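Local coordinates for protein globin (Chloroflexus aurantiacus, PDB 5D1V) that probably binds and carries oxygen at a heme iron, as a group II truncated hemoglobin from a thermophilic phototrophic bacterium, at residues P4-Y7 / E8-G11; E28-P31 / R32-H35; P38-L41 / E42-K45; L50-M53 / Q54-G58; E110-F113 / R114-Q118. All coordinates share one frame; numbering follows the deposited sequence.

In the fold
All five contacts are local ones within a single globin domain, and they follow one another along the chain. Interaction 1 frames the short helix 6-9, whose Y7 pairs through its backbone with F56 of interaction 4. Interaction 2 folds the loop after helix 13-28 and touches interaction 3, which starts helix 42-55; interaction 4 ends that same helix, the two centres about 19 Å apart. Interaction 5 lies on helix 105-119 and packs against interaction 4 through aromatic side chains. Interactions 1 and 2, about 30 Å apart between centres, sit on opposite sides of the chain's centre. Interactions 3, 4 and 5 all touch the heme, so the start and end of helix 42-55 and the face of helix 105-119 all border its pocket.

Interaction 1 (P4-Y7 / E8-G11); sequences PTIY and EQIG
The E8 carboxylate reaches back to T5, whose backbone N-H approaches from above the carboxylate plane rather than from its rim, 53° out of it. This bond from T5 N to E8 OE2 is short, 2.8 Å, and nearly straight. In return T5 places OG1 between its own N and carbonyl carbon (chi1 59°), where it accepts the amide of E8: E8 N to T5 OG1 measures 3.2 Å. The two reciprocal bonds make a capping box, with T5 as N-cap of helix 6-9. The turns behind it close through Q9 N to T5 O at 2.9 Å and I10 N to I6 O at 3.0 Å, while I6 CG2 meets I10 CG2 at 4.1 Å. I6 also touches V108 and I10 touches M109, both on helix 105-119. At the far end G11, with positive phi, closes a Schellman motif. A valine in place of this threonine would lose the hydroxyl oxygen and would probably leave E8 N without its cap. Chemically, two amides at the helix start are satisfied by side chains, and the E8 carboxylate sits where the positive end of the helix dipole would probably favour its charge.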
# COMPACT_ATOMS: atom_id res chain seq x y z
N PRO A 4 21.82 -12.59 -14.74
CA PRO A 4 21.91 -12.69 -13.28
C PRO A 4 20.54 -12.75 -12.60
O PRO A 4 19.56 -12.17 -13.08
CB PRO A 4 22.64 -11.40 -12.89
CG PRO A 4 23.49 -11.09 -14.12
CD PRO A 4 22.62 -11.47 -15.28
N THR A 5 20.48 -13.49 -11.49
CA THR A 5 19.24 -13.68 -10.72
C THR A 5 18.86 -12.41 -9.95
O THR A 5 19.68 -11.51 -9.75
CB THR A 5 19.38 -14.81 -9.70
OG1 THR A 5 20.47 -14.49 -8.82
CG2 THR A 5 19.64 -16.14 -10.37
N ILE A 6 17.60 -12.36 -9.53
CA ILE A 6 17.14 -11.31 -8.64
C ILE A 6 18.07 -11.25 -7.43
O ILE A 6 18.47 -10.17 -7.02
CB ILE A 6 15.66 -11.52 -8.20
CG1 ILE A 6 14.72 -11.46 -9.40
CG2 ILE A 6 15.28 -10.51 -7.15
CD1 ILE A 6 14.63 -10.13 -10.08
N TYR A 7 18.35 -12.42 -6.85
CA TYR A 7 19.27 -12.52 -5.71
C TYR A 7 20.54 -11.70 -5.92
O TYR A 7 20.92 -10.89 -5.06
CB TYR A 7 19.61 -13.99 -5.47
CG TYR A 7 20.57 -14.26 -4.35
CD1 TYR A 7 20.12 -14.39 -3.03
CD2 TYR A 7 21.93 -14.43 -4.60
CE1 TYR A 7 21.00 -14.65 -2.01
CE2 TYR A 7 22.82 -14.70 -3.57
CZ TYR A 7 22.34 -14.81 -2.28
OH TYR A 7 23.17 -15.10 -1.23
N GLU A 8 21.20 -11.92 -7.06
CA GLU A 8 22.43 -11.19 -7.40
C GLU A 8 22.14 -9.71 -7.56
O GLU A 8 22.89 -8.86 -7.07
CB GLU A 8 23.05 -11.72 -8.69
CG GLU A 8 23.36 -13.22 -8.72
CD GLU A 8 23.80 -13.71 -10.11
OE1 GLU A 8 24.89 -13.31 -10.57
OE2 GLU A 8 23.04 -14.48 -10.76
N GLN A 9 21.05 -9.40 -8.26
CA GLN A 9 20.73 -8.02 -8.61
C GLN A 9 20.56 -7.13 -7.39
O GLN A 9 20.89 -5.95 -7.42
CB GLN A 9 19.45 -7.96 -9.42
CG GLN A 9 19.60 -8.40 -10.87
CD GLN A 9 18.26 -8.61 -11.52
OE1 GLN A 9 17.97 -9.70 -12.03
NE2 GLN A 9 17.42 -7.58 -11.51
N ILE A 10 20.02 -7.68 -6.31
CA ILE A 10 19.70 -6.84 -5.16
C ILE A 10 20.80 -6.89 -4.10
O ILE A 10 20.66 -6.26 -3.06
CB ILE A 10 18.29 -7.21 -4.56
CG1 ILE A 10 18.31 -8.53 -3.77
CG2 ILE A 10 17.21 -7.24 -5.67
CD1 ILE A 10 17.04 -8.73 -2.95
N GLY A 11 21.90 -7.60 -4.37
CA GLY A 11 23.03 -7.61 -3.45
C GLY A 11 23.18 -8.86 -2.59
O GLY A 11 23.98 -8.91 -1.64

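Interaction 2 (E28-P31 / R32-H35); sequences EADP and RLRH
Charge pairing comes first: R32 and D30 meet with their flat groups turned 35° apart. R32 NE lies 3.1 Å from D30 OD1, which uses its syn lone pair and sits in the guanidinium plane. D30 OD2 takes the weaker share, with R32 NH2 3.0 Å from D30 OD2 in a bent bond. Each end has a further mate on helix 82-98, R32 NH2 with E90 and D30 OD2 with H91, so the pair ties this loop to that helix. Backbone amides form the second class. R32 N donates to D30 OD1 at 2.9 Å, from above the carboxylate, which makes an Asx turn; D30 O then accepts from both L33 N and R34 N, each 3.0 Å away. The buried aspartate thus holds a turn in the link between helix 13-28 and helix 42-55 of the globin, and L33, next in the turn, touches the heme and lies near W88. Water completes the set. E28 and R34 run side by side, and water 1 joins them, 2.7 Å from E28 OE2 and 3.0 Å from R34 NH2. The R34 chain bends at chi2 (55°) and runs alongside E28, the two flat groups 67° apart, and NH1 reaches P38 O. Water 2 spans P31 O and H35 N, weakly at the latter.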
# COMPACT_ATOMS: atom_id res chain seq x y z
N GLU A 28 6.73 -8.67 15.02
CA GLU A 28 6.74 -8.83 16.46
C GLU A 28 5.88 -7.74 17.10
O GLU A 28 5.27 -7.96 18.13
CB GLU A 28 8.17 -8.80 17.01
CG GLU A 28 8.26 -9.36 18.43
CD GLU A 28 9.64 -9.89 18.79
OE1 GLU A 28 10.60 -9.65 18.02
OE2 GLU A 28 9.75 -10.54 19.84
N ALA A 29 5.83 -6.57 16.46
CA ALA A 29 5.12 -5.41 17.02
C ALA A 29 3.67 -5.30 16.56
O ALA A 29 2.98 -4.34 16.90
CB ALA A 29 5.86 -4.13 16.65
N ASP A 30 3.19 -6.29 15.81
CA ASP A 30 1.84 -6.25 15.25
C ASP A 30 0.93 -7.32 15.85
O ASP A 30 1.05 -8.49 15.50
CB ASP A 30 1.90 -6.45 13.74
CG ASP A 30 0.55 -6.22 13.07
OD1 ASP A 30 -0.48 -6.10 13.78
OD2 ASP A 30 0.51 -6.17 11.82
N PRO A 31 -0.01 -6.91 16.72
CA PRO A 31 -0.89 -7.91 17.34
C PRO A 31 -1.76 -8.71 16.37
O PRO A 31 -2.34 -9.73 16.76
CB PRO A 31 -1.79 -7.06 18.26
CG PRO A 31 -1.04 -5.82 18.50
CD PRO A 31 -0.22 -5.57 17.28
N ARG A 32 -1.89 -8.25 15.14
CA ARG A 32 -2.66 -9.00 14.14
C ARG A 32 -1.98 -10.30 13.77
O ARG A 32 -2.65 -11.24 13.34
CB ARG A 32 -2.86 -8.16 12.88
CG ARG A 32 -3.61 -6.87 13.10
CD ARG A 32 -3.73 -6.12 11.81
NE ARG A 32 -2.46 -5.52 11.42
CZ ARG A 32 -2.26 -4.89 10.27
NH1 ARG A 32 -3.23 -4.80 9.38
NH2 ARG A 32 -1.07 -4.36 10.01
N LEU A 33 -0.66 -10.35 13.94
CA LEU A 33 0.15 -11.46 13.46
C LEU A 33 0.88 -12.22 14.54
O LEU A 33 1.04 -13.42 14.42
CB LEU A 33 1.19 -10.98 12.47
CG LEU A 33 0.61 -10.47 11.16
CD1 LEU A 33 1.72 -9.87 10.30
CD2 LEU A 33 -0.14 -11.56 10.40
N ARG A 34 1.32 -11.50 15.58
CA ARG A 34 2.33 -12.02 16.49
C ARG A 34 1.88 -13.36 17.08
O ARG A 34 2.67 -14.30 17.17
CB ARG A 34 2.65 -11.01 17.61
CG ARG A 34 3.64 -11.54 18.68
CD ARG A 34 4.91 -12.01 17.99
NE ARG A 34 5.92 -12.61 18.87
CZ ARG A 34 6.03 -13.91 19.13
NH1 ARG A 34 5.16 -14.80 18.63
NH2 ARG A 34 7.02 -14.34 19.89
N HIS A 35 0.60 -13.45 17.42
CA HIS A 35 0.07 -14.62 18.10
C HIS A 35 0.17 -15.92 17.30
O HIS A 35 0.12 -17.02 17.85
CB HIS A 35 -1.39 -14.38 18.47
CG HIS A 35 -2.29 -14.25 17.27
ND1 HIS A 35 -3.05 -15.30 16.80
CD2 HIS A 35 -2.54 -13.21 16.45
CE1 HIS A 35 -3.74 -14.90 15.75
NE2 HIS A 35 -3.45 -13.63 15.51
O HOH W 1 9.67 -13.11 20.50
O HOH W 2 -0.90 -11.01 18.60

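Interaction 3 (P38-L41 / E42-K45); sequences PADL and EPGK. With HEM (protoporphyrin IX containing Fe), chain C.
D40 turns its CG anti to the backbone N (chi1 179°), and with chi2 near zero its OD1 is carried to the amide of E42. The result is a capping bond, from the residue before the turn that leads into helix 42-55, which in truncated globins is the distal E helix. E42 N donates to D40 OD1 across 2.9 Å in an almost straight bond, coming from above the carboxylate plane. The same OD1 lies 3.5 Å from E42 CB and close to P43 CD, and the D40 side chain crosses that of P43 at about a right angle. One step on, K45 N to L41 O at 2.9 Å opens the regular helical bonding. The K45 chain, fully extended, then runs to a salt bridge with D21 on helix 13-28, where L41 also packs, on Y24. On the heme side P38 CD stands 3.2 Å from HEM O1D of a propionate, and G44 CA is 3.4 Å from HEM O1D. A CB on G44 would clash with that oxygen. H47, the predicted distal residue, follows within the next turn. Water 3 binds all three parties, donating to D40 O and to HEM O1D, and accepting from G44 N at 2.9 Å.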
# COMPACT_ATOMS: atom_id res chain seq x y z
N PRO A 38 5.61 -18.66 16.86
CA PRO A 38 5.98 -19.33 18.11
C PRO A 38 6.57 -18.38 19.15
O PRO A 38 6.84 -17.23 18.82
CB PRO A 38 7.04 -20.36 17.68
CG PRO A 38 7.02 -20.39 16.19
CD PRO A 38 6.46 -19.08 15.73
N ALA A 39 6.75 -18.85 20.38
CA ALA A 39 7.39 -18.03 21.40
C ALA A 39 8.79 -17.57 20.95
O ALA A 39 9.16 -16.43 21.16
CB ALA A 39 7.47 -18.78 22.72
N ASP A 40 9.55 -18.46 20.32
CA ASP A 40 10.91 -18.16 19.83
C ASP A 40 10.82 -17.98 18.32
O ASP A 40 10.51 -18.92 17.59
CB ASP A 40 11.90 -19.29 20.18
CG ASP A 40 13.33 -19.02 19.68
OD1 ASP A 40 13.57 -17.95 19.06
OD2 ASP A 40 14.21 -19.89 19.92
N LEU A 41 11.09 -16.76 17.86
CA LEU A 41 10.96 -16.47 16.43
C LEU A 41 12.17 -16.87 15.61
O LEU A 41 12.08 -16.89 14.38
CB LEU A 41 10.69 -14.98 16.23
CG LEU A 41 9.44 -14.40 16.91
CD1 LEU A 41 9.45 -12.88 16.82
CD2 LEU A 41 8.17 -14.93 16.30
N GLU A 42 13.30 -17.16 16.24
CA GLU A 42 14.57 -17.22 15.50
C GLU A 42 14.68 -18.35 14.48
O GLU A 42 15.16 -18.11 13.35
CB GLU A 42 15.76 -17.30 16.45
CG GLU A 42 16.13 -15.98 17.14
CD GLU A 42 16.46 -14.86 16.15
OE1 GLU A 42 17.17 -15.10 15.14
OE2 GLU A 42 15.99 -13.72 16.39
N PRO A 43 14.26 -19.57 14.85
CA PRO A 43 14.37 -20.60 13.81
C PRO A 43 13.56 -20.31 12.57
O PRO A 43 14.05 -20.49 11.46
CB PRO A 43 13.85 -21.87 14.51
CG PRO A 43 14.01 -21.61 15.97
CD PRO A 43 13.84 -20.13 16.16
N GLY A 44 12.32 -19.86 12.75
CA GLY A 44 11.44 -19.53 11.65
C GLY A 44 11.94 -18.34 10.84
O GLY A 44 11.80 -18.32 9.62
N LYS A 45 12.52 -17.36 11.52
CA LYS A 45 13.12 -16.20 10.85
C LYS A 45 14.21 -16.64 9.89
O LYS A 45 14.22 -16.21 8.74
CB LYS A 45 13.67 -15.22 11.89
CG LYS A 45 14.25 -13.96 11.32
CD LYS A 45 14.81 -13.08 12.47
CE LYS A 45 15.50 -11.86 11.89
NZ LYS A 45 16.58 -11.34 12.76
CHA HEM C . 6.48 -19.54 8.08
CHB HEM C . 6.94 -17.55 3.67
CHC HEM C . 2.51 -15.58 4.14
CHD HEM C . 2.71 -16.63 8.87
C1A HEM C . 6.97 -19.22 6.84
C2A HEM C . 8.16 -19.78 6.22
C3A HEM C . 8.28 -19.24 5.00
C4A HEM C . 7.16 -18.31 4.81
CMA HEM C . 9.36 -19.45 3.90
CAA HEM C . 9.07 -20.83 6.89
CBA HEM C . 8.72 -22.19 6.26
CGA HEM C . 9.45 -23.28 7.01
O1A HEM C . 9.13 -23.54 8.19
O2A HEM C . 10.36 -23.91 6.43
C1B HEM C . 5.77 -16.86 3.41
C2B HEM C . 5.43 -16.20 2.17
C3B HEM C . 4.19 -15.68 2.32
C4B HEM C . 3.74 -15.96 3.64
CMB HEM C . 6.35 -16.14 0.93
CAB HEM C . 3.30 -14.86 1.36
CBB HEM C . 3.87 -14.30 0.28
C1C HEM C . 2.17 -15.66 5.47
C2C HEM C . 0.98 -15.10 6.10
C3C HEM C . 1.06 -15.42 7.41
C4C HEM C . 2.29 -16.14 7.66
CMC HEM C . -0.14 -14.34 5.33
CAC HEM C . 0.10 -15.03 8.54
CBC HEM C . -0.55 -13.90 8.34
C1D HEM C . 3.70 -17.56 9.07
C2D HEM C . 4.01 -18.27 10.31
C3D HEM C . 5.05 -19.09 10.08
C4D HEM C . 5.44 -18.91 8.69
CMD HEM C . 3.23 -18.11 11.63
CAD HEM C . 5.74 -20.05 11.06
CBD HEM C . 6.95 -19.33 11.64
CGD HEM C . 7.72 -20.20 12.58
O1D HEM C . 8.54 -19.63 13.35
O2D HEM C . 7.50 -21.44 12.59
NA HEM C . 6.38 -18.34 5.94
NB HEM C . 4.72 -16.70 4.28
NC HEM C . 2.91 -16.31 6.44
ND HEM C . 4.60 -17.98 8.13
FE HEM C . 4.65 -17.29 6.22
O HOH W 3 10.58 -20.09 15.04
O HOH W 4 5.83 -15.63 6.94

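Interaction 4 (L50-M53 / Q54-G58); sequences LFLM and QYFGG. With HEM (protoporphyrin IX containing Fe), chain C.
Q54 donates its backbone N to L50 O at 3.0 Å, while its extended side chain leaves the contact for S63 N, through OE1. Y55 follows, with Y55 N 2.8 Å from F51 O, and sets its CB over one face of the F51 ring. This is a CH-pi contact: CB lies 4.2 Å from the ring centroid and 24° off the normal, offset toward the rim. The two side chains lie side by side, pointing the same way, but their rings meet obliquely, and Y55 goes on to stack on Y112 of helix 105-119. F51, with CG anti to its N (chi1 169°), touches the heme with its CB, 3.4 Å from HEM CMA. F56 comes next: F56 N bonds L52 O, and its ring brings its edge, CD2, to 3.2 Å from L52 O, while F56 CE2 lies 4.2 Å from L52 CD2. Y55 CD2 covers one face of that ring near its centre. G57, with positive phi, turns the chain; a CB there would jam against the preceding carbonyl. G58 N reaches M53 O, 2.7 Å away. With G57 N bonded to Q54 O, this is the Schellman motif that ends helix 42-55.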
# COMPACT_ATOMS: atom_id res chain seq x y z
N LEU A 50 16.21 -17.97 4.37
CA LEU A 50 16.80 -18.94 3.45
C LEU A 50 15.85 -19.23 2.28
O LEU A 50 16.29 -19.37 1.14
CB LEU A 50 17.15 -20.22 4.17
CG LEU A 50 18.21 -20.04 5.27
CD1 LEU A 50 18.43 -21.36 6.00
CD2 LEU A 50 19.53 -19.50 4.74
N PHE A 51 14.55 -19.28 2.56
CA PHE A 51 13.58 -19.49 1.50
C PHE A 51 13.65 -18.36 0.48
O PHE A 51 13.71 -18.61 -0.72
CB PHE A 51 12.15 -19.57 2.02
CG PHE A 51 11.16 -19.52 0.89
CD1 PHE A 51 11.04 -20.59 0.01
CD2 PHE A 51 10.45 -18.36 0.63
CE1 PHE A 51 10.17 -20.53 -1.07
CE2 PHE A 51 9.58 -18.28 -0.45
CZ PHE A 51 9.44 -19.37 -1.32
N LEU A 52 13.60 -17.12 0.96
CA LEU A 52 13.62 -15.99 0.04
C LEU A 52 14.89 -16.01 -0.80
O LEU A 52 14.87 -15.80 -2.02
CB LEU A 52 13.49 -14.67 0.79
CG LEU A 52 12.14 -14.51 1.51
CD1 LEU A 52 12.17 -13.28 2.43
CD2 LEU A 52 10.99 -14.41 0.52
N MET A 53 16.01 -16.27 -0.13
CA MET A 53 17.29 -16.33 -0.83
C MET A 53 17.25 -17.34 -1.96
O MET A 53 17.70 -17.08 -3.09
CB MET A 53 18.42 -16.70 0.15
CG MET A 53 18.74 -15.57 1.13
SD MET A 53 19.82 -16.11 2.47
CE MET A 53 21.20 -16.72 1.54
N GLN A 54 16.72 -18.51 -1.67
CA GLN A 54 16.62 -19.59 -2.65
C GLN A 54 15.65 -19.27 -3.77
O GLN A 54 15.96 -19.47 -4.94
CB GLN A 54 16.19 -20.87 -1.97
CG GLN A 54 16.05 -22.06 -2.91
CD GLN A 54 15.70 -23.32 -2.14
OE1 GLN A 54 16.54 -23.89 -1.44
NE2 GLN A 54 14.45 -23.74 -2.25
N TYR A 55 14.47 -18.78 -3.41
CA TYR A 55 13.43 -18.52 -4.40
C TYR A 55 13.92 -17.55 -5.47
O TYR A 55 13.68 -17.75 -6.67
CB TYR A 55 12.15 -18.00 -3.75
CG TYR A 55 11.03 -17.84 -4.77
CD1 TYR A 55 10.24 -18.93 -5.13
CD2 TYR A 55 10.82 -16.64 -5.43
CE1 TYR A 55 9.25 -18.81 -6.08
CE2 TYR A 55 9.82 -16.51 -6.40
CZ TYR A 55 9.05 -17.61 -6.71
OH TYR A 55 8.06 -17.51 -7.67
N PHE A 56 14.61 -16.50 -5.04
CA PHE A 56 15.03 -15.44 -5.93
C PHE A 56 16.41 -15.72 -6.56
O PHE A 56 16.98 -14.87 -7.23
CB PHE A 56 14.97 -14.12 -5.17
CG PHE A 56 13.59 -13.67 -4.93
CD1 PHE A 56 12.79 -13.23 -5.98
CD2 PHE A 56 13.02 -13.75 -3.66
CE1 PHE A 56 11.47 -12.84 -5.76
CE2 PHE A 56 11.70 -13.36 -3.45
CZ PHE A 56 10.92 -12.91 -4.52
N GLY A 57 16.90 -16.94 -6.40
CA GLY A 57 17.98 -17.44 -7.23
C GLY A 57 19.32 -17.63 -6.56
O GLY A 57 20.31 -17.88 -7.24
N GLY A 58 19.36 -17.48 -5.24
CA GLY A 58 20.57 -17.71 -4.47
C GLY A 58 20.83 -19.14 -4.03
O GLY A 58 20.39 -20.11 -4.69
CHA HEM C . 6.48 -19.54 8.08
CHB HEM C . 6.94 -17.55 3.67
CHC HEM C . 2.51 -15.58 4.14
CHD HEM C . 2.71 -16.63 8.87
C1A HEM C . 6.97 -19.22 6.84
C2A HEM C . 8.16 -19.78 6.22
C3A HEM C . 8.28 -19.24 5.00
C4A HEM C . 7.16 -18.31 4.81
CMA HEM C . 9.36 -19.45 3.90
CAA HEM C . 9.07 -20.83 6.89
CBA HEM C . 8.72 -22.19 6.26
CGA HEM C . 9.45 -23.28 7.01
O1A HEM C . 9.13 -23.54 8.19
O2A HEM C . 10.36 -23.91 6.43
C1B HEM C . 5.77 -16.86 3.41
C2B HEM C . 5.43 -16.20 2.17
C3B HEM C . 4.19 -15.68 2.32
C4B HEM C . 3.74 -15.96 3.64
CMB HEM C . 6.35 -16.14 0.93
CAB HEM C . 3.30 -14.86 1.36
CBB HEM C . 3.87 -14.30 0.28
C1C HEM C . 2.17 -15.66 5.47
C2C HEM C . 0.98 -15.10 6.10
C3C HEM C . 1.06 -15.42 7.41
C4C HEM C . 2.29 -16.14 7.66
CMC HEM C . -0.14 -14.34 5.33
CAC HEM C . 0.10 -15.03 8.54
CBC HEM C . -0.55 -13.90 8.34
C1D HEM C . 3.70 -17.56 9.07
C2D HEM C . 4.01 -18.27 10.31
C3D HEM C . 5.05 -19.09 10.08
C4D HEM C . 5.44 -18.91 8.69
CMD HEM C . 3.23 -18.11 11.63
CAD HEM C . 5.74 -20.05 11.06
CBD HEM C . 6.95 -19.33 11.64
CGD HEM C . 7.72 -20.20 12.58
O1D HEM C . 8.54 -19.63 13.35
O2D HEM C . 7.50 -21.44 12.59
NA HEM C . 6.38 -18.34 5.94
NB HEM C . 4.72 -16.70 4.28
NC HEM C . 2.91 -16.31 6.44
ND HEM C . 4.60 -17.98 8.13
FE HEM C . 4.65 -17.29 6.22
O HOH W 4 5.83 -15.63 6.94

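Interaction 5 (E110-F113 / R114-Q118); sequences ENYF and RHAAQ. With HEM (protoporphyrin IX containing Fe), chain C.
Helix 105-119, which in truncated globins forms one wall of the heme pocket, carries this i to i+4 contact, and E110 and R114 lie side by side on its partly exposed flank. The carboxylate and guanidinium planes are 38° apart, and one oxygen takes both donors: R114 NE is 2.6 Å and R114 NH2 2.7 Å from E110 OE2. OE2 lies in the guanidinium plane and meets NE with its anti lone pair, while NH2 comes from above the carboxylate plane. The arginine gets there by staying extended from CG to NE, with CG beside its own N (chi1 -74°). Its NH2 also bonds A29 O of the second subunit, so the pair stands at the subunit interface; a leucine here would strip away the guanidinium, and would probably leave the E110 carboxylate without its counter-charge and A29 O across the interface without that donor. On the heme-facing flank the bonds A116 N to Y112 O and A117 N to F113 O keep the helix regular. A116 CB lies over one face of the Y112 ring, 4.2 Å from the ring centroid in a CH-pi contact, and also meets the heme vinyl, 3.1 Å from HEM CBB. Y112 OH stands 3.9 Å from HEM CMB. F113, which packs on M92 of helix 82-98, turns its ring edge to the vinyl, its CD1 4.0 Å from HEM CBB.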
# COMPACT_ATOMS: atom_id res chain seq x y z
N GLU A 110 7.73 -7.79 -5.23
CA GLU A 110 6.37 -7.36 -4.87
C GLU A 110 5.31 -8.19 -5.61
O GLU A 110 4.33 -8.68 -5.02
CB GLU A 110 6.17 -5.87 -5.18
CG GLU A 110 4.67 -5.48 -5.21
CD GLU A 110 4.45 -3.99 -5.10
OE1 GLU A 110 5.45 -3.26 -5.06
OE2 GLU A 110 3.27 -3.56 -5.09
N ASN A 111 5.54 -8.40 -6.90
CA ASN A 111 4.57 -9.14 -7.69
C ASN A 111 4.43 -10.56 -7.11
O ASN A 111 3.33 -11.08 -6.94
CB ASN A 111 4.98 -9.23 -9.15
CG ASN A 111 5.09 -7.87 -9.85
OD1 ASN A 111 4.49 -6.87 -9.42
ND2 ASN A 111 5.79 -7.84 -10.98
N TYR A 112 5.57 -11.17 -6.79
CA TYR A 112 5.55 -12.51 -6.26
C TYR A 112 4.81 -12.54 -4.90
O TYR A 112 3.93 -13.39 -4.66
CB TYR A 112 6.97 -13.06 -6.09
CG TYR A 112 6.97 -14.27 -5.20
CD1 TYR A 112 6.48 -15.48 -5.65
CD2 TYR A 112 7.41 -14.18 -3.89
CE1 TYR A 112 6.44 -16.58 -4.82
CE2 TYR A 112 7.39 -15.27 -3.05
CZ TYR A 112 6.90 -16.47 -3.52
OH TYR A 112 6.86 -17.55 -2.65
N PHE A 113 5.13 -11.59 -4.02
CA PHE A 113 4.54 -11.55 -2.68
C PHE A 113 3.02 -11.35 -2.73
O PHE A 113 2.28 -11.94 -1.93
CB PHE A 113 5.19 -10.44 -1.86
CG PHE A 113 6.60 -10.74 -1.42
CD1 PHE A 113 6.95 -11.99 -0.95
CD2 PHE A 113 7.58 -9.76 -1.49
CE1 PHE A 113 8.26 -12.25 -0.53
CE2 PHE A 113 8.88 -10.01 -1.07
CZ PHE A 113 9.22 -11.26 -0.60
N ARG A 114 2.55 -10.51 -3.64
CA ARG A 114 1.12 -10.20 -3.70
C ARG A 114 0.38 -11.47 -4.09
O ARG A 114 -0.68 -11.78 -3.55
CB ARG A 114 0.83 -9.07 -4.69
CG ARG A 114 1.25 -7.70 -4.17
CD ARG A 114 0.89 -6.56 -5.13
NE ARG A 114 1.31 -5.24 -4.66
CZ ARG A 114 0.63 -4.48 -3.81
NH1 ARG A 114 -0.52 -4.90 -3.27
NH2 ARG A 114 1.11 -3.29 -3.48
N HIS A 115 0.94 -12.23 -5.01
CA HIS A 115 0.32 -13.47 -5.44
C HIS A 115 0.38 -14.52 -4.33
O HIS A 115 -0.63 -15.13 -4.00
CB HIS A 115 1.01 -13.98 -6.70
CG HIS A 115 0.34 -15.16 -7.33
ND1 HIS A 115 0.57 -16.46 -6.93
CD2 HIS A 115 -0.54 -15.23 -8.35
CE1 HIS A 115 -0.14 -17.28 -7.69
NE2 HIS A 115 -0.82 -16.56 -8.55
N ALA A 116 1.56 -14.69 -3.74
CA ALA A 116 1.79 -15.72 -2.73
C ALA A 116 0.94 -15.48 -1.47
O ALA A 116 0.39 -16.44 -0.89
CB ALA A 116 3.24 -15.75 -2.38
N ALA A 117 0.84 -14.23 -1.05
CA ALA A 117 0.05 -13.89 0.14
C ALA A 117 -1.42 -14.23 -0.07
O ALA A 117 -2.07 -14.73 0.82
CB ALA A 117 0.21 -12.44 0.51
N GLN A 118 -1.96 -13.90 -1.24
CA GLN A 118 -3.34 -14.25 -1.59
C GLN A 118 -3.53 -15.75 -1.57
O GLN A 118 -4.48 -16.26 -0.94
CB GLN A 118 -3.70 -13.67 -2.97
CG GLN A 118 -5.10 -14.01 -3.46
CD GLN A 118 -6.23 -13.28 -2.72
OE1 GLN A 118 -5.99 -12.47 -1.82
NE2 GLN A 118 -7.47 -13.54 -3.14
CHA HEM C . 6.48 -19.54 8.08
CHB HEM C . 6.94 -17.55 3.67
CHC HEM C . 2.51 -15.58 4.14
CHD HEM C . 2.71 -16.63 8.87
C1A HEM C . 6.97 -19.22 6.84
C2A HEM C . 8.16 -19.78 6.22
C3A HEM C . 8.28 -19.24 5.00
C4A HEM C . 7.16 -18.31 4.81
CMA HEM C . 9.36 -19.45 3.90
CAA HEM C . 9.07 -20.83 6.89
CBA HEM C . 8.72 -22.19 6.26
CGA HEM C . 9.45 -23.28 7.01
O1A HEM C . 9.13 -23.54 8.19
O2A HEM C . 10.36 -23.91 6.43
C1B HEM C . 5.77 -16.86 3.41
C2B HEM C . 5.43 -16.20 2.17
C3B HEM C . 4.19 -15.68 2.32
C4B HEM C . 3.74 -15.96 3.64
CMB HEM C . 6.35 -16.14 0.93
CAB HEM C . 3.30 -14.86 1.36
CBB HEM C . 3.87 -14.30 0.28
C1C HEM C . 2.17 -15.66 5.47
C2C HEM C . 0.98 -15.10 6.10
C3C HEM C . 1.06 -15.42 7.41
C4C HEM C . 2.29 -16.14 7.66
CMC HEM C . -0.14 -14.34 5.33
CAC HEM C . 0.10 -15.03 8.54
CBC HEM C . -0.55 -13.90 8.34
C1D HEM C . 3.70 -17.56 9.07
C2D HEM C . 4.01 -18.27 10.31
C3D HEM C . 5.05 -19.09 10.08
C4D HEM C . 5.44 -18.91 8.69
CMD HEM C . 3.23 -18.11 11.63
CAD HEM C . 5.74 -20.05 11.06
CBD HEM C . 6.95 -19.33 11.64
CGD HEM C . 7.72 -20.20 12.58
O1D HEM C . 8.54 -19.63 13.35
O2D HEM C . 7.50 -21.44 12.59
NA HEM C . 6.38 -18.34 5.94
NB HEM C . 4.72 -16.70 4.28
NC HEM C . 2.91 -16.31 6.44
ND HEM C . 4.60 -17.98 8.13
FE HEM C . 4.65 -17.29 6.22
O HOH W 4 5.83 -15.63 6.94